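PDB 3RPF: molybdopterin synthase catalytic subunit from Helicobacter pylori, which probably converts precursor Z into molybdopterin, building its dithiolene group from two sulfur atoms delivered by the small subunit MoaD. Local coordinates for residues K6-L12 with A79-V85. Numbering follows the deposited sequence.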
loop_
_atom_site.group_PDB
_atom_site.type_symbol
_atom_site.label_atom_id
_atom_site.label_comp_id
_atom_site.label_asym_id
_atom_site.label_seq_id
_atom_site.Cartn_x
_atom_site.Cartn_y
_atom_site.Cartn_z
ATOM N N LYS A 6 17.796 4.167 0.946
ATOM C CA LYS A 6 18.427 4.725 2.147
ATOM C C LYS A 6 18.654 3.684 3.233
ATOM O O LYS A 6 17.710 3.059 3.725
ATOM C CB LYS A 6 17.596 5.885 2.720
ATOM C CG LYS A 6 17.339 7.029 1.754
ATOM C CD LYS A 6 16.797 8.233 2.506
ATOM C CE LYS A 6 16.235 9.287 1.565
ATOM N NZ LYS A 6 15.278 10.191 2.276
ATOM N N ILE A 7 19.910 3.509 3.622
ATOM C CA ILE A 7 20.258 2.634 4.739
ATOM C C ILE A 7 20.571 3.493 5.955
ATOM O O ILE A 7 21.529 4.271 5.952
ATOM C CB ILE A 7 21.456 1.740 4.381
ATOM C CG1 ILE A 7 21.055 0.777 3.260
ATOM C CG2 ILE A 7 21.946 0.972 5.600
ATOM C CD1 ILE A 7 22.235 0.082 2.597
ATOM N N ILE A 8 19.753 3.354 6.991
ATOM C CA ILE A 8 19.819 4.240 8.140
ATOM C C ILE A 8 20.277 3.468 9.367
ATOM O O ILE A 8 19.794 2.358 9.628
ATOM C CB ILE A 8 18.433 4.852 8.430
ATOM C CG1 ILE A 8 17.896 5.567 7.195
ATOM C CG2 ILE A 8 18.503 5.818 9.602
ATOM C CD1 ILE A 8 18.738 6.733 6.762
ATOM N N GLN A 9 21.201 4.051 10.121
ATOM C CA GLN A 9 21.613 3.461 11.381
ATOM C C GLN A 9 20.512 3.638 12.412
ATOM O O GLN A 9 20.128 4.763 12.728
ATOM C CB GLN A 9 22.897 4.122 11.887
ATOM C CG GLN A 9 23.431 3.491 13.153
ATOM C CD GLN A 9 23.870 2.059 12.933
ATOM O OE1 GLN A 9 24.639 1.772 12.015
ATOM N NE2 GLN A 9 23.382 1.151 13.770
ATOM N N GLY A 10 19.995 2.529 12.932
ATOM C CA GLY A 10 18.908 2.580 13.892
ATOM C C GLY A 10 17.553 2.784 13.234
ATOM O O GLY A 10 17.387 2.551 12.039
ATOM N N ALA A 11 16.589 3.229 14.036
ATOM C CA ALA A 11 15.201 3.410 13.629
ATOM C C ALA A 11 15.002 4.465 12.529
ATOM O O ALA A 11 15.695 5.479 12.481
ATOM C CB ALA A 11 14.371 3.769 14.852
ATOM N N LEU A 12 14.038 4.228 11.652
ATOM C CA LEU A 12 13.771 5.168 10.568
ATOM C C LEU A 12 13.006 6.380 11.099
ATOM O O LEU A 12 12.170 6.241 11.997
ATOM C CB LEU A 12 12.957 4.489 9.466
ATOM C CG LEU A 12 13.609 3.290 8.781
ATOM C CD1 LEU A 12 12.674 2.732 7.716
ATOM C CD2 LEU A 12 14.945 3.662 8.169
ATOM N N ALA A 79 13.722 2.624 2.319
ATOM C CA ALA A 79 14.699 2.881 3.361
ATOM C C ALA A 79 14.610 1.718 4.315
ATOM O O ALA A 79 13.539 1.141 4.489
ATOM C CB ALA A 79 14.380 4.166 4.094
ATOM N N HIS A 80 15.728 1.370 4.941
ATOM C CA HIS A 80 15.735 0.256 5.874
ATOM C C HIS A 80 16.738 0.547 6.972
ATOM O O HIS A 80 17.770 1.174 6.720
ATOM C CB HIS A 80 16.087 -1.052 5.153
ATOM C CG HIS A 80 15.656 -2.278 5.888
ATOM N ND1 HIS A 80 16.216 -2.670 7.086
ATOM C CD2 HIS A 80 14.701 -3.206 5.605
ATOM C CE1 HIS A 80 15.628 -3.774 7.511
ATOM N NE2 HIS A 80 14.706 -4.119 6.628
ATOM N N SER A 81 16.429 0.108 8.191
ATOM C CA SER A 81 17.334 0.281 9.323
ATOM C C SER A 81 18.502 -0.699 9.295
ATOM O O SER A 81 18.371 -1.821 8.810
ATOM C CB SER A 81 16.573 0.086 10.628
ATOM O OG SER A 81 15.616 1.113 10.838
ATOM N N LEU A 82 19.637 -0.262 9.835
ATOM C CA LEU A 82 20.782 -1.137 10.088
ATOM C C LEU A 82 21.037 -1.124 11.590
ATOM O O LEU A 82 21.008 -0.060 12.218
ATOM C CB LEU A 82 22.020 -0.635 9.339
ATOM C CG LEU A 82 23.315 -1.449 9.505
ATOM C CD1 LEU A 82 23.177 -2.814 8.842
ATOM C CD2 LEU A 82 24.517 -0.696 8.929
ATOM N N GLY A 83 21.273 -2.291 12.181
ATOM C CA GLY A 83 21.504 -2.345 13.613
ATOM C C GLY A 83 20.207 -2.408 14.402
ATOM O O GLY A 83 19.209 -2.952 13.914
ATOM N N ASP A 84 20.212 -1.849 15.611
ATOM C CA ASP A 84 19.108 -2.026 16.545
ATOM C C ASP A 84 17.927 -1.107 16.259
ATOM O O ASP A 84 18.100 0.067 15.942
ATOM C CB ASP A 84 19.572 -1.791 17.984
ATOM C CG ASP A 84 20.641 -2.771 18.417
ATOM O OD1 ASP A 84 20.908 -3.727 17.657
ATOM O OD2 ASP A 84 21.207 -2.587 19.516
ATOM N N VAL A 85 16.737 -1.680 16.346
ATOM C CA VAL A 85 15.488 -0.959 16.276
ATOM C C VAL A 85 14.580 -1.442 17.408
ATOM O O VAL A 85 14.257 -2.604 17.492
ATOM C CB VAL A 85 14.823 -1.169 14.920
ATOM C CG1 VAL A 85 13.648 -0.287 14.762
ATOM C CG2 VAL A 85 15.816 -0.976 13.815
#
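Strand 5-9, outermost in this chain's mixed sheet, pairs in parallel through residues 6-9 with 79-82; the second chain segment then turns a corner at Gly83 into the antiparallel sheet. Lys6 O accepts a hydrogen bond from His80 N at 2.9 Å, and its side chain shares a sheet face with Ala79, over which helix 14-27 packs. On the other face Ile7 CG2 meets Leu82 CB at 4.1 Å, and both side chains touch Ile53. Ile8 hydrogen-bonds through both backbone groups: its N to His80 O at 3.0 Å, its O to Leu82 N at 2.6 Å. Beyond Gln9, Gly10 N closes the ladder on Leu82 O (2.9 Å) at positive phi, and the chain bends over the sheet. There Ser81 OG donates to Gly10 O at 2.6 Å, Ala11 CB meets Val85 CG1 at 4.1 Å, and Leu12 CD2 reaches Ala79 CB at 4.1 Å. Four backbone hydrogen bonds thus set the parallel register. The His80 ring donates from ND1 to Ser81 O at 2.9 Å and hydrogen-bonds through NE2 to Gly74 N of the MoaD chain: the strand paired here also carries a subunit contact.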